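Membrane attack complex assembly inhibitor BGA71 (Borreliella bavariensis, PDB 6FMH) inhibits assembly of the complement membrane attack complex, as an outer surface protein of a bacterium that causes Lyme disease. Local coordinates at residues A43-D48 / E98-I103; I76-E81 / D160-D165; L83-N88 / D174-Y179; R93-E98 / Y179-Y184. One frame throughout, in Å; residues are numbered along the deposited sequence.

All four contacts join helices of one all-helical domain. Contacts 1 and 3 are buried and mainly apolar, with no hydrogen bond between their segments: an aromatic ring meets isoleucine in contact 1, while contact 3 has two leucines, an alanine and a threonine methyl. Contacts 2 and 4 are partly buried, and each combines an apolar touch with a polar outer part: a tyrosine–glutamate hydrogen bond in contact 2, a tyrosine hydroxyl beside a lysine chain in contact 4. Helix 73-88 serves contacts 2 and 3, helix 90-123 contacts 1 and 4, and helix 173-183 contacts 3 and 4, whose centres lie about 7 Å apart. Between contacts 2 and 3, D161 OD2 accepts a probable hydrogen bond from Y179 OH.

Contact 1 of 4, residues A43-D48 / E98-I103; sequences ATFKAD and EFIYQI
Where F45 meets I100 and Y101, the partner helix 90-123 makes a wider, pi-type turn in which E98 O is gripped twice, by Q102 N at 2.7 Å and by I103 N at 3.1 Å. I100 is the apolar partner: its CG1 comes obliquely to the far end of the F45 ring, 4.2 Å from CZ. Y101 reaches in from beside it, and its OH comes to 4.4 Å from F45 CB. The methyl I100 CG2 sits over the centre of the Y101 ring, so the isoleucine touches two aromatic rings. With CG anti to its own carbonyl carbon (chi1 -61°), the F45 ring is carried toward helix 90-123, and Y87 packs edge-to-face with it. L83 and L53 also touch F45, while I61 touches I100. Tyrosine suits the partly exposed flank, its ring on I100 and its polar end at the margin. Phenylalanine and isoleucine suit the buried part, bringing no polar group that needs a partner; the contact therefore holds by shape and exclusion of water rather than by directed bonds.

Contact 2 of 4, residues I76-E81 / D160-D165; sequences INTLKE and DDYNKD
The C-terminal end of helix 127-163, closed by a Schellman motif in which D165 takes positive phi, presents Y162 to T78 and E81 of helix 73-88. CG of Y162 lies anti to the backbone N (chi1 -174°), which sends the ring across to the other helix. There its OH donates to E81 OE2 at 2.8 Å. The oxygen lies near the ring plane at the edge, and is met on its anti side, 24° out of the carboxylate plane; carboxylate and ring are turned 75° against each other. E81, exposed, reaches the hydroxyl with an extended chain; a glutamate there keeps its charge near solvent and accepts the bond. Nearer the root of the ring, the methyl T78 CG2 passes alongside, 3.5 Å from Y162 CD2, and N163 OD1 comes to 3.9 Å from T78 CG2. Tyrosine thus packs its ring on a methyl while its OH donates, and threonine offers that methyl while its OG1 is bonded to Q74 O of its own helix. Beyond the helix end, D165 binds Q170 N and T171 OG1 in the loop leading to helix 173-183; L79 of helix 73-88 packs on I65 of helix 55-68 and on L155 and I159 of helix 127-163.

Contact 3 of 4, residues L83-N88 / D174-Y179; sequences LETLYN and DALATY
L86 lays its CD2 methyl against the branched end of L176, 3.7 Å from CD2 and 3.8 Å from CG of that residue. The same methyl reaches A177, 3.9 Å from its backbone N and 4.1 Å from its CB. Alanine suits this position: its single methyl lets the helix come near, and the CA atoms of L86 and A177 are 6.9 Å apart. L176 turns CG anti to its backbone N (chi1 179°), which brings CD2 toward helix 73-88. T85 closes the margin of the contact, its CG2 4.2 Å from L176 CD2, while its OG1 is bonded to E81 O in its own helix; threonine can thus sit at an apolar margin with its hydroxyl satisfied. V173 and M180 of helix 173-183 also pack on L86. With axes 10.2 Å apart and crossing at -110°, the two segments meet over a short patch: apolar side-chain packing between two steeply crossed helices of the all-helical BbCRASP-1-family domain.

Contact 4 of 4, residues R93-E98 / Y179-Y184; sequences RYTSKE and YMKENY
K181 leaves its helix at CB and runs out toward T95 and the hydroxyl of Y94. Its CG lies 4.3 Å from T95 CG2, the first touch across the contact. One bond further, CD comes to 3.5 Å from Y94 OH; then the chain bends (chi3 -80°), so that it stays beside the tyrosine instead of running straight on. CE passes the same hydroxyl at 3.9 Å, and NZ ends 3.7 Å from Y94 OH, too far for a hydrogen bond. Lysine suits this partly exposed margin, where its hydrocarbon can pack while its ammonium end stays at the edge. Y94, exposed, crosses it at about a right angle and is long enough to bring its OH to the lysine chain. The two segments, on helix 90-123 and helix 173-183, have axes 10.4 Å apart and an angle of 37° between their directions, a roughly parallel pair in an all-helical bundle. Deeper between them, T95 has OG1 beside the backbone N (chi1 -57°), and its methyl CG2 falls anti to that N, a small group for a buried place, 4.1 Å from M180 CB. The apolar chain of M180, bent at chi2 and chi3, also packs on L86 of helix 73-88. Past it, the Y184 ring meets F99 edge-to-face.

Contact 1 of 4, residues A43-D48 / E98-I103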
loop_
_atom_site.group_PDB
_atom_site.type_symbol
_atom_site.label_atom_id
_atom_site.label_comp_id
_atom_site.label_asym_id
_atom_site.label_seq_id
_atom_site.Cartn_x
_atom_site.Cartn_y
_atom_site.Cartn_z
ATOM N N ALA A 43 19.910 -1.489 12.994
ATOM C CA ALA A 43 21.210 -1.096 12.430
ATOM C C ALA A 43 22.089 -2.282 12.130
ATOM O O ALA A 43 22.618 -2.418 11.029
ATOM C CB ALA A 43 21.942 -0.157 13.381
ATOM N N THR A 44 22.283 -3.128 13.134
ATOM C CA THR A 44 23.073 -4.369 12.985
ATOM C C THR A 44 22.690 -5.254 11.783
ATOM O O THR A 44 23.574 -5.798 11.110
ATOM C CB THR A 44 22.987 -5.212 14.285
ATOM O OG1 THR A 44 23.451 -4.430 15.408
ATOM C CG2 THR A 44 23.808 -6.501 14.193
ATOM N N PHE A 45 21.404 -5.333 11.480
ATOM C CA PHE A 45 20.928 -6.075 10.287
ATOM C C PHE A 45 21.174 -5.322 8.982
ATOM O O PHE A 45 21.358 -5.934 7.931
ATOM C CB PHE A 45 19.442 -6.373 10.403
ATOM C CG PHE A 45 19.124 -7.218 11.580
ATOM C CD1 PHE A 45 19.244 -8.604 11.500
ATOM C CD2 PHE A 45 18.849 -6.624 12.820
ATOM C CE1 PHE A 45 19.028 -9.381 12.602
ATOM C CE2 PHE A 45 18.663 -7.410 13.934
ATOM C CZ PHE A 45 18.747 -8.786 13.829
ATOM N N LYS A 46 21.147 -3.989 9.069
ATOM C CA LYS A 46 21.456 -3.099 7.973
ATOM C C LYS A 46 22.915 -3.203 7.590
ATOM O O LYS A 46 23.273 -3.178 6.430
ATOM C CB LYS A 46 21.141 -1.644 8.369
ATOM C CG LYS A 46 19.693 -1.197 8.193
ATOM C CD LYS A 46 19.633 0.308 8.093
ATOM C CE LYS A 46 18.198 0.854 7.960
ATOM N NZ LYS A 46 17.871 1.995 8.852
ATOM N N ALA A 47 23.776 -3.374 8.574
ATOM C CA ALA A 47 25.217 -3.453 8.323
ATOM C C ALA A 47 25.612 -4.793 7.722
ATOM O O ALA A 47 26.757 -4.956 7.313
ATOM C CB ALA A 47 25.993 -3.186 9.603
ATOM N N ASP A 48 24.663 -5.738 7.653
ATOM C CA ASP A 48 24.921 -7.076 7.146
ATOM C C ASP A 48 24.948 -7.135 5.617
ATOM O O ASP A 48 23.997 -6.768 4.952
ATOM C CB ASP A 48 23.857 -8.033 7.693
ATOM C CG ASP A 48 24.017 -9.449 7.180
ATOM O OD1 ASP A 48 24.889 -9.657 6.343
ATOM O OD2 ASP A 48 23.247 -10.343 7.548
ATOM N N GLU A 98 15.967 -15.447 11.478
ATOM C CA GLU A 98 14.685 -16.140 11.326
ATOM C C GLU A 98 13.549 -15.410 12.056
ATOM O O GLU A 98 12.484 -15.229 11.514
ATOM C CB GLU A 98 14.796 -17.620 11.765
ATOM C CG GLU A 98 15.226 -18.497 10.606
ATOM C CD GLU A 98 15.673 -19.887 11.006
ATOM O OE1 GLU A 98 14.996 -20.547 11.836
ATOM O OE2 GLU A 98 16.642 -20.354 10.385
ATOM N N PHE A 99 13.784 -15.021 13.311
ATOM C CA PHE A 99 12.794 -14.227 14.043
ATOM C C PHE A 99 12.325 -13.022 13.186
ATOM O O PHE A 99 11.148 -12.721 13.121
ATOM C CB PHE A 99 13.390 -13.770 15.382
ATOM C CG PHE A 99 12.526 -12.830 16.127
ATOM C CD1 PHE A 99 11.485 -13.304 16.901
ATOM C CD2 PHE A 99 12.721 -11.443 16.022
ATOM C CE1 PHE A 99 10.655 -12.410 17.594
ATOM C CE2 PHE A 99 11.883 -10.561 16.695
ATOM C CZ PHE A 99 10.852 -11.043 17.480
ATOM N N ILE A 100 13.276 -12.345 12.571
ATOM C CA ILE A 100 13.045 -11.112 11.837
ATOM C C ILE A 100 12.407 -11.381 10.485
ATOM O O ILE A 100 11.317 -10.913 10.198
ATOM C CB ILE A 100 14.385 -10.345 11.660
ATOM C CG1 ILE A 100 14.675 -9.476 12.879
ATOM C CG2 ILE A 100 14.418 -9.466 10.436
ATOM C CD1 ILE A 100 13.523 -8.652 13.379
ATOM N N TYR A 101 13.101 -12.156 9.657
ATOM C CA TYR A 101 12.652 -12.383 8.309
ATOM C C TYR A 101 11.552 -13.442 8.196
ATOM O O TYR A 101 10.728 -13.343 7.329
ATOM C CB TYR A 101 13.838 -12.713 7.398
ATOM C CG TYR A 101 14.870 -11.601 7.277
ATOM C CD1 TYR A 101 14.532 -10.344 6.794
ATOM C CD2 TYR A 101 16.199 -11.824 7.628
ATOM C CE1 TYR A 101 15.481 -9.341 6.685
ATOM C CE2 TYR A 101 17.161 -10.825 7.512
ATOM C CZ TYR A 101 16.799 -9.585 7.052
ATOM O OH TYR A 101 17.773 -8.603 6.961
ATOM N N GLN A 102 11.529 -14.436 9.067
ATOM C CA GLN A 102 10.593 -15.528 8.918
ATOM C C GLN A 102 9.350 -15.420 9.735
ATOM O O GLN A 102 8.279 -15.842 9.315
ATOM C CB GLN A 102 11.298 -16.831 9.257
ATOM C CG GLN A 102 10.626 -18.119 8.782
ATOM C CD GLN A 102 11.140 -19.307 9.595
ATOM O OE1 GLN A 102 12.351 -19.448 9.732
ATOM N NE2 GLN A 102 10.246 -20.128 10.169
ATOM N N ILE A 103 9.453 -14.862 10.928
ATOM C CA ILE A 103 8.280 -14.758 11.794
ATOM C C ILE A 103 7.662 -13.372 11.728
ATOM O O ILE A 103 6.481 -13.246 11.456
ATOM C CB ILE A 103 8.657 -15.174 13.205
ATOM C CG1 ILE A 103 8.903 -16.685 13.187
ATOM C CG2 ILE A 103 7.611 -14.706 14.231
ATOM C CD1 ILE A 103 7.914 -17.575 13.881
#

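Contact 2 of 4, residues I76-E81 / D160-D165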
loop_
_atom_site.group_PDB
_atom_site.type_symbol
_atom_site.label_atom_id
_atom_site.label_comp_id
_atom_site.label_asym_id
_atom_site.label_seq_id
_atom_site.Cartn_x
_atom_site.Cartn_y
_atom_site.Cartn_z
ATOM N N ILE A 76 11.611 -1.572 22.911
ATOM C CA ILE A 76 12.198 -1.792 21.621
ATOM C C ILE A 76 13.690 -1.946 21.770
ATOM O O ILE A 76 14.331 -2.677 21.009
ATOM C CB ILE A 76 11.929 -0.590 20.677
ATOM C CG1 ILE A 76 10.460 -0.515 20.290
ATOM C CG2 ILE A 76 12.766 -0.662 19.393
ATOM C CD1 ILE A 76 10.054 0.853 19.781
ATOM N N ASN A 77 14.265 -1.152 22.656
ATOM C CA ASN A 77 15.705 -1.224 22.882
ATOM C C ASN A 77 16.106 -2.558 23.465
ATOM O O ASN A 77 17.137 -3.100 23.129
ATOM C CB ASN A 77 16.169 -0.080 23.794
ATOM C CG ASN A 77 16.341 1.229 23.069
ATOM O OD1 ASN A 77 15.814 2.240 23.531
ATOM N ND2 ASN A 77 17.069 1.255 21.967
ATOM N N THR A 78 15.294 -3.072 24.356
ATOM C CA THR A 78 15.544 -4.393 24.952
ATOM C C THR A 78 15.528 -5.481 23.903
ATOM O O THR A 78 16.380 -6.397 23.915
ATOM C CB THR A 78 14.446 -4.698 25.968
ATOM O OG1 THR A 78 14.309 -3.550 26.831
ATOM C CG2 THR A 78 14.766 -5.893 26.779
ATOM N N LEU A 79 14.550 -5.386 23.003
ATOM C CA LEU A 79 14.438 -6.351 21.955
ATOM C C LEU A 79 15.650 -6.240 21.055
ATOM O O LEU A 79 16.142 -7.232 20.523
ATOM C CB LEU A 79 13.160 -6.122 21.137
ATOM C CG LEU A 79 12.935 -7.069 19.920
ATOM C CD1 LEU A 79 13.299 -8.524 20.179
ATOM C CD2 LEU A 79 11.500 -7.018 19.457
ATOM N N LYS A 80 16.096 -5.018 20.843
ATOM C CA LYS A 80 17.301 -4.765 20.058
ATOM C C LYS A 80 18.511 -5.483 20.663
ATOM O O LYS A 80 19.299 -6.109 19.971
ATOM C CB LYS A 80 17.534 -3.270 20.004
ATOM C CG LYS A 80 18.804 -2.874 19.325
ATOM C CD LYS A 80 18.874 -1.365 19.065
ATOM C CE LYS A 80 20.261 -1.045 18.538
ATOM N NZ LYS A 80 20.394 0.354 18.072
ATOM N N GLU A 81 18.641 -5.401 21.978
ATOM C CA GLU A 81 19.741 -6.057 22.628
ATOM C C GLU A 81 19.632 -7.579 22.450
ATOM O O GLU A 81 20.590 -8.245 22.062
ATOM C CB GLU A 81 19.807 -5.621 24.078
ATOM C CG GLU A 81 20.838 -6.344 24.942
ATOM C CD GLU A 81 20.911 -5.762 26.348
ATOM O OE1 GLU A 81 20.907 -4.548 26.435
ATOM O OE2 GLU A 81 20.975 -6.492 27.368
ATOM N N ASP A 160 9.523 -8.992 29.300
ATOM C CA ASP A 160 9.490 -9.128 30.731
ATOM C C ASP A 160 10.420 -10.254 31.201
ATOM O O ASP A 160 11.162 -10.078 32.168
ATOM C CB ASP A 160 8.094 -9.470 31.176
ATOM C CG ASP A 160 7.149 -8.395 30.953
ATOM O OD1 ASP A 160 7.538 -7.288 30.490
ATOM O OD2 ASP A 160 5.966 -8.665 31.219
ATOM N N ASP A 161 10.312 -11.419 30.563
ATOM C CA ASP A 161 11.159 -12.557 30.907
ATOM C C ASP A 161 12.620 -12.210 30.824
ATOM O O ASP A 161 13.405 -12.607 31.666
ATOM C CB ASP A 161 10.865 -13.745 29.972
ATOM C CG ASP A 161 9.677 -14.587 30.431
ATOM O OD1 ASP A 161 9.114 -14.358 31.527
ATOM O OD2 ASP A 161 9.289 -15.491 29.665
ATOM N N TYR A 162 12.967 -11.451 29.815
ATOM C CA TYR A 162 14.353 -11.037 29.619
ATOM C C TYR A 162 14.840 -10.151 30.753
ATOM O O TYR A 162 15.909 -10.368 31.296
ATOM C CB TYR A 162 14.501 -10.301 28.281
ATOM C CG TYR A 162 15.922 -9.948 27.926
ATOM C CD1 TYR A 162 16.761 -10.896 27.334
ATOM C CD2 TYR A 162 16.438 -8.645 28.150
ATOM C CE1 TYR A 162 18.080 -10.576 27.000
ATOM C CE2 TYR A 162 17.715 -8.325 27.805
ATOM C CZ TYR A 162 18.533 -9.290 27.249
ATOM O OH TYR A 162 19.814 -8.990 26.908
ATOM N N ASN A 163 14.033 -9.168 31.129
ATOM C CA ASN A 163 14.403 -8.276 32.204
ATOM C C ASN A 163 14.498 -8.955 33.559
ATOM O O ASN A 163 15.317 -8.528 34.412
ATOM C CB ASN A 163 13.430 -7.125 32.300
ATOM C CG ASN A 163 13.588 -6.174 31.169
ATOM O OD1 ASN A 163 14.683 -5.972 30.675
ATOM N ND2 ASN A 163 12.498 -5.589 30.726
ATOM N N LYS A 164 13.721 -10.015 33.764
ATOM C CA LYS A 164 13.843 -10.801 34.974
ATOM C C LYS A 164 14.920 -11.893 34.851
ATOM O O LYS A 164 15.201 -12.607 35.816
ATOM C CB LYS A 164 12.511 -11.395 35.416
ATOM C CG LYS A 164 11.429 -10.343 35.641
ATOM C CD LYS A 164 10.034 -10.958 35.873
ATOM C CE LYS A 164 8.965 -9.879 35.833
ATOM N NZ LYS A 164 7.638 -10.275 36.359
ATOM N N ASP A 165 15.599 -11.988 33.717
ATOM C CA ASP A 165 16.602 -13.082 33.483
ATOM C C ASP A 165 16.034 -14.481 33.748
ATOM O O ASP A 165 16.766 -15.359 34.201
ATOM C CB ASP A 165 17.883 -12.894 34.331
ATOM C CG ASP A 165 19.052 -13.764 33.853
ATOM O OD1 ASP A 165 19.168 -14.094 32.668
ATOM O OD2 ASP A 165 19.899 -14.125 34.694
#

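Contact 3 of 4, residues L83-N88 / D174-Y179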
loop_
_atom_site.group_PDB
_atom_site.type_symbol
_atom_site.label_atom_id
_atom_site.label_comp_id
_atom_site.label_asym_id
_atom_site.label_seq_id
_atom_site.Cartn_x
_atom_site.Cartn_y
_atom_site.Cartn_z
ATOM N N LEU A 83 18.246 -9.245 20.077
ATOM C CA LEU A 83 18.567 -9.652 18.729
ATOM C C LEU A 83 20.017 -9.476 18.401
ATOM O O LEU A 83 20.587 -10.274 17.693
ATOM C CB LEU A 83 17.691 -8.913 17.728
ATOM C CG LEU A 83 16.195 -9.228 17.815
ATOM C CD1 LEU A 83 15.485 -8.314 16.863
ATOM C CD2 LEU A 83 15.887 -10.681 17.519
ATOM N N GLU A 84 20.638 -8.446 18.959
ATOM C CA GLU A 84 22.066 -8.193 18.725
ATOM C C GLU A 84 22.989 -9.129 19.488
ATOM O O GLU A 84 24.040 -9.501 19.010
ATOM C CB GLU A 84 22.403 -6.755 19.066
ATOM C CG GLU A 84 21.973 -5.802 17.975
ATOM C CD GLU A 84 22.213 -4.341 18.320
ATOM O OE1 GLU A 84 22.749 -4.054 19.399
ATOM O OE2 GLU A 84 21.909 -3.482 17.480
ATOM N N THR A 85 22.591 -9.524 20.679
ATOM C CA THR A 85 23.271 -10.629 21.352
ATOM C C THR A 85 23.300 -11.872 20.438
ATOM O O THR A 85 24.357 -12.443 20.208
ATOM C CB THR A 85 22.534 -10.980 22.645
ATOM O OG1 THR A 85 22.292 -9.764 23.389
ATOM C CG2 THR A 85 23.291 -11.981 23.493
ATOM N N LEU A 86 22.131 -12.278 19.946
ATOM C CA LEU A 86 21.995 -13.509 19.166
ATOM C C LEU A 86 22.784 -13.395 17.877
ATOM O O LEU A 86 23.462 -14.350 17.483
ATOM C CB LEU A 86 20.519 -13.824 18.848
ATOM C CG LEU A 86 19.629 -14.241 20.011
ATOM C CD1 LEU A 86 18.162 -14.364 19.623
ATOM C CD2 LEU A 86 20.098 -15.539 20.624
ATOM N N TYR A 87 22.706 -12.221 17.252
ATOM C CA TYR A 87 23.417 -11.931 16.015
ATOM C C TYR A 87 24.927 -11.983 16.210
ATOM O O TYR A 87 25.652 -12.533 15.389
ATOM C CB TYR A 87 23.056 -10.528 15.506
ATOM C CG TYR A 87 23.603 -10.192 14.150
ATOM C CD1 TYR A 87 24.911 -9.715 13.994
ATOM C CD2 TYR A 87 22.834 -10.345 13.022
ATOM C CE1 TYR A 87 25.439 -9.422 12.745
ATOM C CE2 TYR A 87 23.346 -10.023 11.782
ATOM C CZ TYR A 87 24.658 -9.573 11.649
ATOM O OH TYR A 87 25.191 -9.264 10.406
ATOM N N ASN A 88 25.413 -11.415 17.302
ATOM C CA ASN A 88 26.841 -11.419 17.560
ATOM C C ASN A 88 27.431 -12.760 17.969
ATOM O O ASN A 88 28.659 -12.879 18.064
ATOM C CB ASN A 88 27.209 -10.370 18.589
ATOM C CG ASN A 88 26.995 -9.007 18.084
ATOM O OD1 ASN A 88 27.138 -8.766 16.883
ATOM N ND2 ASN A 88 26.642 -8.089 18.963
ATOM N N ASP A 174 23.045 -19.031 24.953
ATOM C CA ASP A 174 22.521 -20.342 24.586
ATOM C C ASP A 174 21.119 -20.559 25.122
ATOM O O ASP A 174 20.242 -21.011 24.419
ATOM C CB ASP A 174 23.438 -21.438 25.104
ATOM C CG ASP A 174 24.797 -21.420 24.413
ATOM O OD1 ASP A 174 24.923 -20.964 23.275
ATOM O OD2 ASP A 174 25.763 -21.855 25.011
ATOM N N ALA A 175 20.902 -20.137 26.364
ATOM C CA ALA A 175 19.582 -20.210 26.960
ATOM C C ALA A 175 18.675 -19.332 26.144
ATOM O O ALA A 175 17.575 -19.744 25.789
ATOM C CB ALA A 175 19.605 -19.768 28.423
ATOM N N LEU A 176 19.154 -18.111 25.861
ATOM C CA LEU A 176 18.379 -17.130 25.106
ATOM C C LEU A 176 17.923 -17.726 23.779
ATOM O O LEU A 176 16.734 -17.708 23.462
ATOM C CB LEU A 176 19.202 -15.892 24.838
ATOM C CG LEU A 176 18.492 -14.802 24.025
ATOM C CD1 LEU A 176 17.284 -14.307 24.778
ATOM C CD2 LEU A 176 19.475 -13.666 23.761
ATOM N N ALA A 177 18.872 -18.335 23.065
ATOM C CA ALA A 177 18.607 -18.962 21.781
ATOM C C ALA A 177 17.528 -20.031 21.895
ATOM O O ALA A 177 16.662 -20.127 21.014
ATOM C CB ALA A 177 19.856 -19.588 21.240
ATOM N N THR A 178 17.553 -20.810 22.963
ATOM C CA THR A 178 16.583 -21.863 23.087
ATOM C C THR A 178 15.191 -21.283 23.292
ATOM O O THR A 178 14.226 -21.748 22.675
ATOM C CB THR A 178 16.929 -22.801 24.253
ATOM O OG1 THR A 178 18.240 -23.293 24.049
ATOM C CG2 THR A 178 15.991 -23.938 24.372
ATOM N N TYR A 179 15.121 -20.246 24.107
ATOM C CA TYR A 179 13.875 -19.608 24.391
ATOM C C TYR A 179 13.237 -19.046 23.101
ATOM O O TYR A 179 12.031 -19.204 22.870
ATOM C CB TYR A 179 14.106 -18.511 25.418
ATOM C CG TYR A 179 12.874 -17.744 25.813
ATOM C CD1 TYR A 179 12.362 -16.752 25.022
ATOM C CD2 TYR A 179 12.274 -17.963 27.039
ATOM C CE1 TYR A 179 11.243 -16.049 25.405
ATOM C CE2 TYR A 179 11.164 -17.242 27.457
ATOM C CZ TYR A 179 10.645 -16.298 26.637
ATOM O OH TYR A 179 9.511 -15.630 27.015
#

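Contact 4 of 4, residues R93-E98 / Y179-Y184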
loop_
_atom_site.group_PDB
_atom_site.type_symbol
_atom_site.label_atom_id
_atom_site.label_comp_id
_atom_site.label_asym_id
_atom_site.label_seq_id
_atom_site.Cartn_x
_atom_site.Cartn_y
_atom_site.Cartn_z
ATOM N N ARG A 93 23.348 -16.628 15.227
ATOM C CA ARG A 93 22.972 -15.536 14.350
ATOM C C ARG A 93 21.638 -15.840 13.652
ATOM O O ARG A 93 20.732 -15.013 13.630
ATOM C CB ARG A 93 24.059 -15.225 13.340
ATOM C CG ARG A 93 23.867 -13.829 12.742
ATOM C CD ARG A 93 24.898 -13.393 11.695
ATOM N NE ARG A 93 26.043 -12.821 12.444
ATOM C CZ ARG A 93 27.231 -12.401 11.992
ATOM N NH1 ARG A 93 27.554 -12.500 10.729
ATOM N NH2 ARG A 93 28.115 -11.898 12.843
ATOM N N TYR A 94 21.525 -17.046 13.099
ATOM C CA TYR A 94 20.389 -17.414 12.256
ATOM C C TYR A 94 19.047 -17.248 12.947
ATOM O O TYR A 94 18.041 -16.962 12.325
ATOM C CB TYR A 94 20.547 -18.866 11.772
ATOM C CG TYR A 94 20.170 -19.905 12.798
ATOM C CD1 TYR A 94 21.049 -20.271 13.810
ATOM C CD2 TYR A 94 18.909 -20.486 12.782
ATOM C CE1 TYR A 94 20.694 -21.221 14.762
ATOM C CE2 TYR A 94 18.530 -21.439 13.727
ATOM C CZ TYR A 94 19.433 -21.812 14.714
ATOM O OH TYR A 94 19.040 -22.743 15.656
ATOM N N THR A 95 19.038 -17.501 14.235
ATOM C CA THR A 95 17.854 -17.392 15.030
ATOM C C THR A 95 17.340 -15.950 15.088
ATOM O O THR A 95 16.118 -15.722 15.049
ATOM C CB THR A 95 18.173 -17.915 16.412
ATOM O OG1 THR A 95 18.654 -19.259 16.279
ATOM C CG2 THR A 95 16.945 -17.901 17.276
ATOM N N SER A 96 18.247 -14.964 15.118
ATOM C CA SER A 96 17.836 -13.576 15.055
ATOM C C SER A 96 17.245 -13.300 13.707
ATOM O O SER A 96 16.227 -12.636 13.575
ATOM C CB SER A 96 19.031 -12.632 15.320
ATOM O OG SER A 96 20.113 -12.885 14.444
ATOM N N LYS A 97 17.930 -13.750 12.670
ATOM C CA LYS A 97 17.445 -13.549 11.291
ATOM C C LYS A 97 16.100 -14.202 11.058
ATOM O O LYS A 97 15.202 -13.591 10.485
ATOM C CB LYS A 97 18.449 -14.097 10.283
ATOM C CG LYS A 97 19.462 -13.090 9.886
ATOM C CD LYS A 97 20.440 -13.666 8.879
ATOM C CE LYS A 97 21.607 -12.739 8.670
ATOM N NZ LYS A 97 22.899 -13.448 8.595
ATOM N N GLU A 98 15.967 -15.447 11.478
ATOM C CA GLU A 98 14.685 -16.140 11.326
ATOM C C GLU A 98 13.549 -15.410 12.056
ATOM O O GLU A 98 12.484 -15.229 11.514
ATOM C CB GLU A 98 14.796 -17.620 11.765
ATOM C CG GLU A 98 15.226 -18.497 10.606
ATOM C CD GLU A 98 15.673 -19.887 11.006
ATOM O OE1 GLU A 98 14.996 -20.547 11.836
ATOM O OE2 GLU A 98 16.642 -20.354 10.385
ATOM N N TYR A 179 15.121 -20.246 24.107
ATOM C CA TYR A 179 13.875 -19.608 24.391
ATOM C C TYR A 179 13.237 -19.046 23.101
ATOM O O TYR A 179 12.031 -19.204 22.870
ATOM C CB TYR A 179 14.106 -18.511 25.418
ATOM C CG TYR A 179 12.874 -17.744 25.813
ATOM C CD1 TYR A 179 12.362 -16.752 25.022
ATOM C CD2 TYR A 179 12.274 -17.963 27.039
ATOM C CE1 TYR A 179 11.243 -16.049 25.405
ATOM C CE2 TYR A 179 11.164 -17.242 27.457
ATOM C CZ TYR A 179 10.645 -16.298 26.637
ATOM O OH TYR A 179 9.511 -15.630 27.015
ATOM N N MET A 180 14.020 -18.296 22.329
ATOM C CA MET A 180 13.507 -17.680 21.133
ATOM C C MET A 180 13.059 -18.763 20.174
ATOM O O MET A 180 12.001 -18.635 19.547
ATOM C CB MET A 180 14.563 -16.817 20.493
ATOM C CG MET A 180 14.909 -15.554 21.268
ATOM S SD MET A 180 13.597 -14.438 21.708
ATOM C CE MET A 180 13.108 -13.795 20.215
ATOM N N LYS A 181 13.824 -19.865 20.095
ATOM C CA LYS A 181 13.428 -20.996 19.261
ATOM C C LYS A 181 12.066 -21.607 19.685
ATOM O O LYS A 181 11.228 -21.901 18.835
ATOM C CB LYS A 181 14.516 -22.077 19.295
ATOM C CG LYS A 181 15.564 -21.898 18.224
ATOM C CD LYS A 181 16.641 -22.968 18.245
ATOM C CE LYS A 181 17.677 -22.690 19.326
ATOM N NZ LYS A 181 18.878 -23.582 19.221
ATOM N N GLU A 182 11.883 -21.838 20.991
ATOM C CA GLU A 182 10.705 -22.547 21.514
ATOM C C GLU A 182 9.416 -21.657 21.569
ATOM O O GLU A 182 8.284 -22.174 21.625
ATOM C CB GLU A 182 11.031 -23.284 22.852
ATOM C CG GLU A 182 12.220 -24.300 22.734
ATOM C CD GLU A 182 12.080 -25.354 21.595
ATOM O OE1 GLU A 182 11.052 -26.062 21.581
ATOM O OE2 GLU A 182 12.986 -25.497 20.704
ATOM N N ASN A 183 9.574 -20.330 21.516
ATOM C CA ASN A 183 8.426 -19.437 21.621
ATOM C C ASN A 183 8.088 -18.771 20.320
ATOM O O ASN A 183 7.121 -18.034 20.221
ATOM C CB ASN A 183 8.704 -18.417 22.702
ATOM C CG ASN A 183 8.809 -19.065 24.040
ATOM O OD1 ASN A 183 7.773 -19.445 24.656
ATOM N ND2 ASN A 183 10.014 -19.121 24.576
ATOM N N TYR A 184 8.936 -18.965 19.322
ATOM C CA TYR A 184 8.668 -18.410 18.017
ATOM C C TYR A 184 8.905 -19.433 16.931
ATOM O O TYR A 184 9.588 -19.154 15.968
ATOM C CB TYR A 184 9.503 -17.123 17.854
ATOM C CG TYR A 184 9.130 -16.084 18.924
ATOM C CD1 TYR A 184 8.019 -15.288 18.774
ATOM C CD2 TYR A 184 9.867 -15.948 20.057
ATOM C CE1 TYR A 184 7.680 -14.354 19.721
ATOM C CE2 TYR A 184 9.528 -15.038 21.034
ATOM C CZ TYR A 184 8.437 -14.234 20.868
ATOM O OH TYR A 184 8.122 -13.279 21.844
#